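Local coordinates for vacuolar-sorting protein BRO1 (Saccharomyces cerevisiae, PDB 1ZB1) that sorts cargo proteins into intralumenal vesicles of the multivesicular body and recruits the deubiquitinase DOA4 to endosomes, here represented by its Bro1 domain, at residues Lys154-Phe159 / Ile185-Ala190; Glu189-Phe194 / Ala340-Lys345; Arg216-Leu221 / His253-Leu258. All coordinates share one frame; numbering follows the deposited sequence.

Contact 1 of 3, residues Lys154-Phe159 / Ile185-Ala190; sequences KAFSCF and ICHAEA
Phe156 and His187 run alongside each other in the same direction, one from each helix, their rings in an offset stack with centroids 4.5 Å apart and planes 21° from parallel. Both side chains have CG anti to the backbone N (chi1 167° for Phe156), which lays each ring beside its own carbonyl carbon. The displacement brings His187 CB over the middle of the phenyl face, 3.8 Å from the ring centroid, in a CH-pi contact. The imidazole is shifted toward the rim, where His187 ND1 comes within 3.5 Å of Phe156 CZ. A histidine suits this place because one side of its ring can pack on an aromatic face while NE2 remains available for a polar partner: it is hydrogen-bonded to Asp342, which fixes the rotation of the imidazole.

The helices that carry the rings, 146-165 and 176-198, are consecutive in the chain and run antiparallel at 161°, their local axes 8.2 Å apart, as a helical hairpin in the solenoid-like body of the Bro1 domain. Small residues allow this spacing. Cys186, with SG anti to its carbonyl carbon, faces the first helix, and its CB sits 3.8 Å from the backbone N of Phe156. Its sulfur lies 3.7 Å from Ala155 CB and meets the edge of the Phe159 ring at CD2 and CE2, a sulfur-aromatic contact made near the ring plane. Ala155 and Phe159 also pack against helix 118-139, while helix 208-230 touches His187 through Leu221.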
ATOM      1  N   LYS A 154      -3.090  -1.830   6.583  1.00 17.47           N
ATOM      2  CA  LYS A 154      -1.887  -1.784   7.409  1.00 19.04           C
ATOM      3  C   LYS A 154      -0.670  -1.382   6.568  1.00 18.29           C
ATOM      4  O   LYS A 154       0.198  -0.634   7.037  1.00 18.33           O
ATOM      5  CB  LYS A 154      -1.648  -3.138   8.097  1.00 19.01           C
ATOM      6  CG  LYS A 154      -2.626  -3.418   9.231  1.00 20.78           C
ATOM      7  CD  LYS A 154      -2.392  -4.777   9.861  1.00 23.80           C
ATOM      8  CE  LYS A 154      -3.328  -5.010  11.032  1.00 28.68           C
ATOM      9  NZ  LYS A 154      -3.155  -6.379  11.608  1.00 29.31           N
ATOM     10  N   ALA A 155      -0.599  -1.863   5.330  1.00 17.22           N
ATOM     11  CA  ALA A 155       0.525  -1.497   4.462  1.00 16.53           C
ATOM     12  C   ALA A 155       0.531   0.023   4.326  1.00 17.96           C
ATOM     13  O   ALA A 155       1.575   0.662   4.448  1.00 16.22           O
ATOM     14  CB  ALA A 155       0.382  -2.154   3.086  1.00 13.55           C
ATOM     15  N   PHE A 156      -0.654   0.587   4.084  1.00 18.35           N
ATOM     16  CA  PHE A 156      -0.838   2.030   3.945  1.00 20.59           C
ATOM     17  C   PHE A 156      -0.241   2.741   5.160  1.00 20.89           C
ATOM     18  O   PHE A 156       0.544   3.680   5.023  1.00 19.46           O
ATOM     19  CB  PHE A 156      -2.348   2.319   3.795  1.00 22.65           C
ATOM     20  CG  PHE A 156      -2.740   3.774   3.945  1.00 23.45           C
ATOM     21  CD1 PHE A 156      -1.956   4.800   3.423  1.00 23.66           C
ATOM     22  CD2 PHE A 156      -3.946   4.106   4.566  1.00 27.79           C
ATOM     23  CE1 PHE A 156      -2.364   6.135   3.518  1.00 25.62           C
ATOM     24  CE2 PHE A 156      -4.370   5.438   4.666  1.00 28.90           C
ATOM     25  CZ  PHE A 156      -3.574   6.452   4.140  1.00 27.77           C
ATOM     26  N   SER A 157      -0.600   2.273   6.349  1.00 19.52           N
ATOM     27  CA  SER A 157      -0.098   2.857   7.583  1.00 21.04           C
ATOM     28  C   SER A 157       1.439   2.809   7.689  1.00 21.70           C
ATOM     29  O   SER A 157       2.064   3.784   8.104  1.00 20.66           O
ATOM     30  CB  SER A 157      -0.736   2.139   8.778  1.00 23.52           C
ATOM     31  OG  SER A 157      -0.264   2.666  10.001  1.00 30.24           O
ATOM     32  N   CYS A 158       2.043   1.679   7.324  1.00 17.91           N
ATOM     33  CA  CYS A 158       3.499   1.543   7.384  1.00 17.68           C
ATOM     34  C   CYS A 158       4.241   2.488   6.427  1.00 16.94           C
ATOM     35  O   CYS A 158       5.222   3.127   6.820  1.00 14.00           O
ATOM     36  CB  CYS A 158       3.910   0.093   7.096  1.00 19.16           C
ATOM     37  SG  CYS A 158       3.346  -1.103   8.342  1.00 18.39           S
ATOM     38  N   PHE A 159       3.793   2.566   5.176  1.00 16.11           N
ATOM     39  CA  PHE A 159       4.438   3.455   4.200  1.00 15.91           C
ATOM     40  C   PHE A 159       4.287   4.926   4.578  1.00 18.63           C
ATOM     41  O   PHE A 159       5.179   5.743   4.325  1.00 17.56           O
ATOM     42  CB  PHE A 159       3.864   3.231   2.801  1.00 16.34           C
ATOM     43  CG  PHE A 159       4.379   1.988   2.128  1.00 15.14           C
ATOM     44  CD1 PHE A 159       5.755   1.776   1.992  1.00 10.55           C
ATOM     45  CD2 PHE A 159       3.496   1.048   1.597  1.00 14.12           C
ATOM     46  CE1 PHE A 159       6.248   0.651   1.332  1.00 15.13           C
ATOM     47  CE2 PHE A 159       3.981  -0.086   0.932  1.00 15.24           C
ATOM     48  CZ  PHE A 159       5.364  -0.282   0.800  1.00 13.01           C
ATOM     49  N   ILE A 185      -0.915   4.199  -3.068  1.00 21.97           N
ATOM     50  CA  ILE A 185      -1.295   3.043  -3.881  1.00 21.03           C
ATOM     51  C   ILE A 185      -2.077   2.059  -3.003  1.00 19.65           C
ATOM     52  O   ILE A 185      -3.121   1.543  -3.404  1.00 19.39           O
ATOM     53  CB  ILE A 185      -0.041   2.318  -4.450  1.00 21.20           C
ATOM     54  CG1 ILE A 185       0.611   3.163  -5.556  1.00 22.02           C
ATOM     55  CG2 ILE A 185      -0.420   0.937  -4.978  1.00 20.99           C
ATOM     56  CD1 ILE A 185      -0.211   3.257  -6.827  1.00 24.63           C
ATOM     57  N   CYS A 186      -1.566   1.809  -1.800  1.00 19.00           N
ATOM     58  CA  CYS A 186      -2.208   0.883  -0.870  1.00 18.52           C
ATOM     59  C   CYS A 186      -3.578   1.378  -0.407  1.00 19.01           C
ATOM     60  O   CYS A 186      -4.525   0.589  -0.294  1.00 18.27           O
ATOM     61  CB  CYS A 186      -1.304   0.626   0.340  1.00 17.63           C
ATOM     62  SG  CYS A 186       0.254  -0.225  -0.061  1.00 20.15           S
ATOM     63  N   HIS A 187      -3.688   2.676  -0.141  1.00 17.15           N
ATOM     64  CA  HIS A 187      -4.961   3.248   0.283  1.00 19.42           C
ATOM     65  C   HIS A 187      -5.980   3.106  -0.858  1.00 19.19           C
ATOM     66  O   HIS A 187      -7.116   2.660  -0.647  1.00 20.71           O
ATOM     67  CB  HIS A 187      -4.779   4.727   0.648  1.00 20.41           C
ATOM     68  CG  HIS A 187      -6.000   5.360   1.243  1.00 21.39           C
ATOM     69  ND1 HIS A 187      -6.046   6.690   1.604  1.00 21.56           N
ATOM     70  CD2 HIS A 187      -7.220   4.847   1.534  1.00 22.56           C
ATOM     71  CE1 HIS A 187      -7.241   6.970   2.090  1.00 22.73           C
ATOM     72  NE2 HIS A 187      -7.973   5.871   2.058  1.00 24.31           N
ATOM     73  N   ALA A 188      -5.568   3.475  -2.066  1.00 18.19           N
ATOM     74  CA  ALA A 188      -6.450   3.380  -3.223  1.00 18.93           C
ATOM     75  C   ALA A 188      -6.938   1.948  -3.442  1.00 18.63           C
ATOM     76  O   ALA A 188      -8.126   1.730  -3.682  1.00 20.05           O
ATOM     77  CB  ALA A 188      -5.737   3.889  -4.484  1.00 16.30           C
ATOM     78  N   GLU A 189      -6.027   0.978  -3.355  1.00 17.56           N
ATOM     79  CA  GLU A 189      -6.391  -0.423  -3.561  1.00 19.52           C
ATOM     80  C   GLU A 189      -7.320  -0.941  -2.468  1.00 18.83           C
ATOM     81  O   GLU A 189      -8.234  -1.724  -2.743  1.00 17.09           O
ATOM     82  CB  GLU A 189      -5.143  -1.309  -3.651  1.00 18.86           C
ATOM     83  CG  GLU A 189      -4.261  -1.016  -4.864  1.00 20.90           C
ATOM     84  CD  GLU A 189      -3.110  -1.991  -5.011  1.00 20.87           C
ATOM     85  OE1 GLU A 189      -2.649  -2.532  -3.983  1.00 22.74           O
ATOM     86  OE2 GLU A 189      -2.652  -2.212  -6.155  1.00 21.80           O
ATOM     87  N   ALA A 190      -7.091  -0.512  -1.229  1.00 18.61           N
ATOM     88  CA  ALA A 190      -7.948  -0.941  -0.128  1.00 18.26           C
ATOM     89  C   ALA A 190      -9.385  -0.462  -0.387  1.00 20.22           C
ATOM     90  O   ALA A 190     -10.338  -1.235  -0.263  1.00 20.05           O
ATOM     91  CB  ALA A 190      -7.428  -0.380   1.197  1.00 18.75           C
TER

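Contact 2 of 3, residues Glu189-Phe194 / Ala340-Lys345; sequences EAQELF and ALDAIK
This is a helix-to-loop contact, partly buried, in which the irregular loop before helix 349-371 is fastened along helix 176-198 by one glutamine amide and two apolar contacts. Gln191 leaves the helix with CG anti to its backbone N and bends at chi2 (69°), so that its amide reaches the main chain of the loop. Gln191 OE1 accepts from Ala343 N at 2.9 Å; the bond is fairly straight (159°), in the carbonyl plane and on a lone pair. Gln191 NE2 gives a weak, strongly bent bond to Leu341 O, 3.2 Å away, and has another acceptor in Leu214 O of helix 208-230. Glutamine suits this position because one flat amide offers both an acceptor and a donor to a backbone that belongs to no helix or sheet.

The loop is shaped by an Asx turn: OD1 of Asp342 accepts from Ile344 N, two residues on, at 3.1 Å through its anti lone pair. The same oxygen is hydrogen-bonded to His187, one turn before Gln191 on helix 176-198, so the carboxylate both folds the loop and ties it down.

Beyond the turn, Ile344 points its side chain at the helix. Its CG1 rests 3.6 Å from Ala190 CB, where a methyl leaves room for the branched chain, and CD1 crosses obliquely over Gln191, tight against OE1 at 3.0 Å. One turn on from Ala190, Phe194 receives the methyl of Ala343 over one face of its ring, 3.8 Å from the centroid and displaced toward CD2 and CE2.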
ATOM      1  N   GLU A 189      -6.027   0.978  -3.355  1.00 17.56           N
ATOM      2  CA  GLU A 189      -6.391  -0.423  -3.561  1.00 19.52           C
ATOM      3  C   GLU A 189      -7.320  -0.941  -2.468  1.00 18.83           C
ATOM      4  O   GLU A 189      -8.234  -1.724  -2.743  1.00 17.09           O
ATOM      5  CB  GLU A 189      -5.143  -1.309  -3.651  1.00 18.86           C
ATOM      6  CG  GLU A 189      -4.261  -1.016  -4.864  1.00 20.90           C
ATOM      7  CD  GLU A 189      -3.110  -1.991  -5.011  1.00 20.87           C
ATOM      8  OE1 GLU A 189      -2.649  -2.532  -3.983  1.00 22.74           O
ATOM      9  OE2 GLU A 189      -2.652  -2.212  -6.155  1.00 21.80           O
ATOM     10  N   ALA A 190      -7.091  -0.512  -1.229  1.00 18.61           N
ATOM     11  CA  ALA A 190      -7.948  -0.941  -0.128  1.00 18.26           C
ATOM     12  C   ALA A 190      -9.385  -0.462  -0.387  1.00 20.22           C
ATOM     13  O   ALA A 190     -10.338  -1.235  -0.263  1.00 20.05           O
ATOM     14  CB  ALA A 190      -7.428  -0.380   1.197  1.00 18.75           C
ATOM     15  N   GLN A 191      -9.527   0.811  -0.749  1.00 19.98           N
ATOM     16  CA  GLN A 191     -10.837   1.406  -1.046  1.00 22.03           C
ATOM     17  C   GLN A 191     -11.474   0.658  -2.220  1.00 23.49           C
ATOM     18  O   GLN A 191     -12.657   0.315  -2.189  1.00 24.40           O
ATOM     19  CB  GLN A 191     -10.672   2.890  -1.406  1.00 21.70           C
ATOM     20  CG  GLN A 191     -11.964   3.633  -1.812  1.00 21.91           C
ATOM     21  CD  GLN A 191     -12.937   3.819  -0.653  1.00 26.70           C
ATOM     22  OE1 GLN A 191     -12.538   3.816   0.508  1.00 28.96           O
ATOM     23  NE2 GLN A 191     -14.221   4.000  -0.971  1.00 24.19           N
ATOM     24  N   GLU A 192     -10.679   0.403  -3.254  1.00 22.87           N
ATOM     25  CA  GLU A 192     -11.164  -0.310  -4.430  1.00 22.43           C
ATOM     26  C   GLU A 192     -11.730  -1.685  -4.061  1.00 21.74           C
ATOM     27  O   GLU A 192     -12.808  -2.065  -4.529  1.00 21.78           O
ATOM     28  CB  GLU A 192     -10.033  -0.455  -5.454  1.00 21.99           C
ATOM     29  CG  GLU A 192     -10.347  -1.393  -6.604  1.00 20.99           C
ATOM     30  CD  GLU A 192      -9.243  -1.426  -7.648  1.00 23.13           C
ATOM     31  OE1 GLU A 192      -8.057  -1.290  -7.279  1.00 20.31           O
ATOM     32  OE2 GLU A 192      -9.564  -1.609  -8.838  1.00 23.00           O
ATOM     33  N   LEU A 193     -11.016  -2.430  -3.223  1.00 20.88           N
ATOM     34  CA  LEU A 193     -11.486  -3.753  -2.809  1.00 22.48           C
ATOM     35  C   LEU A 193     -12.778  -3.645  -1.993  1.00 23.81           C
ATOM     36  O   LEU A 193     -13.620  -4.549  -2.022  1.00 23.57           O
ATOM     37  CB  LEU A 193     -10.403  -4.469  -1.995  1.00 23.52           C
ATOM     38  CG  LEU A 193      -9.635  -5.618  -2.671  1.00 27.29           C
ATOM     39  CD1 LEU A 193      -9.392  -5.322  -4.138  1.00 25.99           C
ATOM     40  CD2 LEU A 193      -8.325  -5.854  -1.939  1.00 27.89           C
ATOM     41  N   PHE A 194     -12.940  -2.536  -1.276  1.00 24.76           N
ATOM     42  CA  PHE A 194     -14.143  -2.330  -0.469  1.00 27.46           C
ATOM     43  C   PHE A 194     -15.351  -2.196  -1.400  1.00 29.14           C
ATOM     44  O   PHE A 194     -16.420  -2.760  -1.140  1.00 29.81           O
ATOM     45  CB  PHE A 194     -14.003  -1.071   0.390  1.00 28.23           C
ATOM     46  CG  PHE A 194     -15.119  -0.891   1.384  1.00 30.62           C
ATOM     47  CD1 PHE A 194     -15.201  -1.702   2.512  1.00 32.09           C
ATOM     48  CD2 PHE A 194     -16.102   0.071   1.181  1.00 29.32           C
ATOM     49  CE1 PHE A 194     -16.248  -1.556   3.428  1.00 33.06           C
ATOM     50  CE2 PHE A 194     -17.154   0.226   2.090  1.00 31.62           C
ATOM     51  CZ  PHE A 194     -17.224  -0.590   3.214  1.00 33.15           C
ATOM     52  N   ALA A 340     -17.850  12.021  -2.337  1.00 43.53           N
ATOM     53  CA  ALA A 340     -16.983  10.875  -2.065  1.00 40.20           C
ATOM     54  C   ALA A 340     -17.001  10.388  -0.617  1.00 37.96           C
ATOM     55  O   ALA A 340     -17.089  11.182   0.320  1.00 37.12           O
ATOM     56  CB  ALA A 340     -15.552  11.206  -2.480  1.00 40.04           C
ATOM     57  N   LEU A 341     -16.912   9.071  -0.450  1.00 34.70           N
ATOM     58  CA  LEU A 341     -16.895   8.454   0.871  1.00 33.28           C
ATOM     59  C   LEU A 341     -15.688   7.518   1.007  1.00 31.61           C
ATOM     60  O   LEU A 341     -15.660   6.441   0.409  1.00 30.23           O
ATOM     61  CB  LEU A 341     -18.184   7.662   1.106  1.00 31.94           C
ATOM     62  CG  LEU A 341     -18.294   6.963   2.467  1.00 33.45           C
ATOM     63  CD1 LEU A 341     -18.324   8.005   3.566  1.00 31.43           C
ATOM     64  CD2 LEU A 341     -19.545   6.098   2.519  1.00 32.95           C
ATOM     65  N   ASP A 342     -14.697   7.946   1.787  1.00 30.10           N
ATOM     66  CA  ASP A 342     -13.474   7.174   2.043  1.00 29.82           C
ATOM     67  C   ASP A 342     -13.768   6.183   3.174  1.00 29.86           C
ATOM     68  O   ASP A 342     -13.988   6.594   4.312  1.00 31.98           O
ATOM     69  CB  ASP A 342     -12.356   8.125   2.481  1.00 31.19           C
ATOM     70  CG  ASP A 342     -10.984   7.466   2.495  1.00 31.28           C
ATOM     71  OD1 ASP A 342     -10.898   6.231   2.655  1.00 29.90           O
ATOM     72  OD2 ASP A 342      -9.988   8.199   2.356  1.00 33.11           O
ATOM     73  N   ALA A 343     -13.754   4.887   2.873  1.00 27.87           N
ATOM     74  CA  ALA A 343     -14.059   3.866   3.877  1.00 28.05           C
ATOM     75  C   ALA A 343     -12.858   3.269   4.619  1.00 28.93           C
ATOM     76  O   ALA A 343     -13.030   2.408   5.483  1.00 28.34           O
ATOM     77  CB  ALA A 343     -14.857   2.738   3.229  1.00 27.53           C
ATOM     78  N   ILE A 344     -11.652   3.719   4.294  1.00 29.50           N
ATOM     79  CA  ILE A 344     -10.457   3.176   4.926  1.00 31.05           C
ATOM     80  C   ILE A 344      -9.894   4.034   6.056  1.00 32.55           C
ATOM     81  O   ILE A 344      -9.463   5.168   5.844  1.00 34.58           O
ATOM     82  CB  ILE A 344      -9.339   2.915   3.865  1.00 31.00           C
ATOM     83  CG1 ILE A 344      -9.708   1.710   2.995  1.00 31.64           C
ATOM     84  CG2 ILE A 344      -8.007   2.619   4.551  1.00 27.26           C
ATOM     85  CD1 ILE A 344     -10.962   1.872   2.209  1.00 35.24           C
ATOM     86  N   LYS A 345      -9.903   3.473   7.258  1.00 34.29           N
ATOM     87  CA  LYS A 345      -9.381   4.154   8.436  1.00 36.71           C
ATOM     88  C   LYS A 345      -8.086   3.453   8.828  1.00 35.18           C
ATOM     89  O   LYS A 345      -8.111   2.336   9.343  1.00 35.94           O
ATOM     90  CB  LYS A 345     -10.387   4.070   9.587  1.00 40.54           C
ATOM     91  CG  LYS A 345     -11.745   4.691   9.284  1.00 44.59           C
ATOM     92  CD  LYS A 345     -12.695   4.540  10.467  1.00 47.76           C
ATOM     93  CE  LYS A 345     -14.060   5.153  10.174  1.00 49.26           C
ATOM     94  NZ  LYS A 345     -14.974   5.049  11.351  1.00 49.94           N
TER

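Contact 3 of 3, residues Arg216-Leu221 / His253-Leu258; sequences RATCNL and HFYKSL
Arg216 starts away from helix 242-269, but its guanidinium swings back until NE is 4.3 Å from Lys256 CD. The two cationic ends are also near each other, with Arg216 NH2 4.4 Å from Lys256 NZ. Both residues are partly exposed, so solvent probably screens this repulsion.

Thr218, two residues on, turns its methyl to the partner helix. CG2 lies anti to the backbone N and sits over one face of the Tyr255 ring, 3.8 Å from the centroid and 3.5 Å from CD2, a CH-pi contact. Phe254 CD2 lies over the opposite face. Tyrosine offers these flat faces while its far hydroxyl reaches Glu192. Threonine serves two needs here: the methyl packs on the ring, while OG1 is hydrogen-bonded to Leu214 O in its own helix.

Cys219 lies closest to Tyr255 along the backbone, with CA atoms 5.2 Å apart. Its SG, anti to the backbone N, nestles against the aliphatic part of Lys256, 3.8 Å from both CB and CE. Lysine can line this spot because its chain, bent at chi2 and chi3, folds methylenes over the sulfur and carries the amine toward Arg216.

The helices pack antiparallel at 160°, their local axes 7.7 Å apart, as neighbours in the Bro1 helical array. Helix 176-198, home of Glu192, flanks both and touches Thr218 through Gln191, while helices 275-290 and 303-322 pack against helix 242-269.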
ATOM      1  N   ARG A 216     -16.600   7.154  -6.135  1.00 25.24           N
ATOM      2  CA  ARG A 216     -15.999   8.458  -6.345  1.00 27.49           C
ATOM      3  C   ARG A 216     -14.718   8.562  -5.533  1.00 26.82           C
ATOM      4  O   ARG A 216     -13.719   9.105  -6.002  1.00 27.33           O
ATOM      5  CB  ARG A 216     -16.954   9.581  -5.939  1.00 29.02           C
ATOM      6  CG  ARG A 216     -16.411  10.956  -6.282  1.00 34.84           C
ATOM      7  CD  ARG A 216     -16.192  11.087  -7.788  1.00 40.84           C
ATOM      8  NE  ARG A 216     -15.249  12.147  -8.135  1.00 44.46           N
ATOM      9  CZ  ARG A 216     -15.420  13.434  -7.849  1.00 47.90           C
ATOM     10  NH1 ARG A 216     -16.508  13.838  -7.203  1.00 48.89           N
ATOM     11  NH2 ARG A 216     -14.499  14.318  -8.210  1.00 49.07           N
ATOM     12  N   ALA A 217     -14.749   8.035  -4.315  1.00 25.36           N
ATOM     13  CA  ALA A 217     -13.573   8.077  -3.456  1.00 26.09           C
ATOM     14  C   ALA A 217     -12.431   7.267  -4.079  1.00 24.68           C
ATOM     15  O   ALA A 217     -11.272   7.684  -4.028  1.00 24.59           O
ATOM     16  CB  ALA A 217     -13.917   7.545  -2.062  1.00 26.25           C
ATOM     17  N   THR A 218     -12.759   6.120  -4.669  1.00 24.00           N
ATOM     18  CA  THR A 218     -11.748   5.272  -5.307  1.00 23.87           C
ATOM     19  C   THR A 218     -11.058   6.063  -6.416  1.00 26.58           C
ATOM     20  O   THR A 218      -9.830   6.029  -6.562  1.00 26.13           O
ATOM     21  CB  THR A 218     -12.380   4.002  -5.907  1.00 23.96           C
ATOM     22  OG1 THR A 218     -13.079   3.287  -4.878  1.00 23.72           O
ATOM     23  CG2 THR A 218     -11.302   3.092  -6.496  1.00 21.66           C
ATOM     24  N   CYS A 219     -11.862   6.789  -7.187  1.00 25.40           N
ATOM     25  CA  CYS A 219     -11.350   7.616  -8.268  1.00 27.62           C
ATOM     26  C   CYS A 219     -10.398   8.673  -7.715  1.00 26.49           C
ATOM     27  O   CYS A 219      -9.270   8.805  -8.187  1.00 26.70           O
ATOM     28  CB  CYS A 219     -12.508   8.302  -9.008  1.00 29.72           C
ATOM     29  SG  CYS A 219     -11.982   9.685 -10.048  1.00 33.73           S
ATOM     30  N   ASN A 220     -10.846   9.415  -6.706  1.00 26.44           N
ATOM     31  CA  ASN A 220     -10.012  10.462  -6.117  1.00 27.11           C
ATOM     32  C   ASN A 220      -8.677   9.916  -5.599  1.00 26.98           C
ATOM     33  O   ASN A 220      -7.640  10.556  -5.744  1.00 26.15           O
ATOM     34  CB  ASN A 220     -10.751  11.179  -4.979  1.00 28.96           C
ATOM     35  CG  ASN A 220     -11.994  11.928  -5.459  1.00 32.97           C
ATOM     36  OD1 ASN A 220     -12.078  12.348  -6.617  1.00 33.10           O
ATOM     37  ND2 ASN A 220     -12.954  12.113  -4.560  1.00 32.58           N
ATOM     38  N   LEU A 221      -8.709   8.736  -4.992  1.00 25.78           N
ATOM     39  CA  LEU A 221      -7.494   8.119  -4.473  1.00 27.83           C
ATOM     40  C   LEU A 221      -6.496   7.793  -5.591  1.00 27.69           C
ATOM     41  O   LEU A 221      -5.299   8.072  -5.471  1.00 28.13           O
ATOM     42  CB  LEU A 221      -7.853   6.855  -3.688  1.00 27.68           C
ATOM     43  CG  LEU A 221      -7.998   6.951  -2.161  1.00 32.88           C
ATOM     44  CD1 LEU A 221      -8.183   8.390  -1.711  1.00 32.43           C
ATOM     45  CD2 LEU A 221      -9.162   6.076  -1.716  1.00 30.57           C
ATOM     46  N   HIS A 253     -10.360   6.902 -14.343  1.00 24.73           N
ATOM     47  CA  HIS A 253     -11.486   7.187 -15.229  1.00 25.63           C
ATOM     48  C   HIS A 253     -12.585   6.141 -15.055  1.00 24.53           C
ATOM     49  O   HIS A 253     -13.766   6.473 -15.030  1.00 23.63           O
ATOM     50  CB  HIS A 253     -11.048   7.202 -16.697  1.00 28.03           C
ATOM     51  CG  HIS A 253     -10.204   8.380 -17.064  1.00 28.80           C
ATOM     52  ND1 HIS A 253     -10.661   9.677 -16.977  1.00 30.37           N
ATOM     53  CD2 HIS A 253      -8.931   8.456 -17.519  1.00 29.48           C
ATOM     54  CE1 HIS A 253      -9.705  10.503 -17.362  1.00 31.61           C
ATOM     55  NE2 HIS A 253      -8.645   9.788 -17.697  1.00 32.12           N
ATOM     56  N   PHE A 254     -12.197   4.876 -14.931  1.00 24.90           N
ATOM     57  CA  PHE A 254     -13.183   3.808 -14.777  1.00 25.38           C
ATOM     58  C   PHE A 254     -14.057   3.958 -13.535  1.00 26.81           C
ATOM     59  O   PHE A 254     -15.271   3.738 -13.590  1.00 25.02           O
ATOM     60  CB  PHE A 254     -12.511   2.440 -14.729  1.00 26.14           C
ATOM     61  CG  PHE A 254     -13.485   1.304 -14.588  1.00 29.09           C
ATOM     62  CD1 PHE A 254     -14.303   0.940 -15.650  1.00 31.28           C
ATOM     63  CD2 PHE A 254     -13.610   0.621 -13.382  1.00 30.14           C
ATOM     64  CE1 PHE A 254     -15.234  -0.087 -15.517  1.00 30.37           C
ATOM     65  CE2 PHE A 254     -14.536  -0.408 -13.235  1.00 31.21           C
ATOM     66  CZ  PHE A 254     -15.352  -0.764 -14.307  1.00 30.47           C
ATOM     67  N   TYR A 255     -13.449   4.314 -12.408  1.00 24.47           N
ATOM     68  CA  TYR A 255     -14.230   4.462 -11.193  1.00 25.96           C
ATOM     69  C   TYR A 255     -15.052   5.743 -11.203  1.00 25.77           C
ATOM     70  O   TYR A 255     -16.117   5.809 -10.592  1.00 27.50           O
ATOM     71  CB  TYR A 255     -13.315   4.334  -9.967  1.00 23.70           C
ATOM     72  CG  TYR A 255     -12.983   2.875  -9.723  1.00 23.26           C
ATOM     73  CD1 TYR A 255     -13.990   1.969  -9.385  1.00 23.70           C
ATOM     74  CD2 TYR A 255     -11.694   2.375  -9.922  1.00 22.08           C
ATOM     75  CE1 TYR A 255     -13.729   0.605  -9.261  1.00 22.90           C
ATOM     76  CE2 TYR A 255     -11.424   1.008  -9.799  1.00 20.36           C
ATOM     77  CZ  TYR A 255     -12.447   0.131  -9.471  1.00 21.80           C
ATOM     78  OH  TYR A 255     -12.204  -1.223  -9.374  1.00 22.23           O
ATOM     79  N   LYS A 256     -14.580   6.752 -11.923  1.00 27.13           N
ATOM     80  CA  LYS A 256     -15.345   7.987 -12.034  1.00 29.23           C
ATOM     81  C   LYS A 256     -16.608   7.636 -12.833  1.00 29.54           C
ATOM     82  O   LYS A 256     -17.707   8.103 -12.527  1.00 29.10           O
ATOM     83  CB  LYS A 256     -14.541   9.055 -12.778  1.00 30.07           C
ATOM     84  CG  LYS A 256     -15.332  10.311 -13.076  1.00 33.40           C
ATOM     85  CD  LYS A 256     -14.787  11.516 -12.336  1.00 37.35           C
ATOM     86  CE  LYS A 256     -13.373  11.862 -12.786  1.00 38.21           C
ATOM     87  NZ  LYS A 256     -12.896  13.110 -12.126  1.00 38.23           N
ATOM     88  N   SER A 257     -16.438   6.799 -13.852  1.00 28.94           N
ATOM     89  CA  SER A 257     -17.549   6.357 -14.692  1.00 28.67           C
ATOM     90  C   SER A 257     -18.553   5.553 -13.872  1.00 28.62           C
ATOM     91  O   SER A 257     -19.762   5.779 -13.955  1.00 28.46           O
ATOM     92  CB  SER A 257     -17.038   5.485 -15.844  1.00 28.14           C
ATOM     93  OG  SER A 257     -18.119   4.889 -16.551  1.00 25.77           O
ATOM     94  N   LEU A 258     -18.038   4.612 -13.086  1.00 29.06           N
ATOM     95  CA  LEU A 258     -18.875   3.757 -12.253  1.00 29.89           C
ATOM     96  C   LEU A 258     -19.682   4.593 -11.266  1.00 29.96           C
ATOM     97  O   LEU A 258     -20.832   4.273 -10.957  1.00 29.06           O
ATOM     98  CB  LEU A 258     -18.004   2.757 -11.488  1.00 31.50           C
ATOM     99  CG  LEU A 258     -18.712   1.497 -10.992  1.00 33.16           C
ATOM    100  CD1 LEU A 258     -19.144   0.669 -12.197  1.00 34.93           C
ATOM    101  CD2 LEU A 258     -17.777   0.685 -10.100  1.00 34.34           C
TER

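From the N terminus, contact 1 comes first, closing a hairpin with 25 residues between its segments, on the consecutive helices 146-165 and 176-198. Contact 2 opens on the same second helix, sharing Glu189 and Ala190 with contact 1, and closes only 145 residues later, in the loop before helix 349-371. Contact 3, which joins helices 208-230 and 242-269, is nested inside that long span and follows contact 1 in series. Helix 176-198 is thus common ground: His187 of contact 1 reaches Asp342 of contact 2, and Glu192 from 189-194 meets Tyr255 of contact 3. Together they tie four successive helices to a late segment of the Bro1 domain.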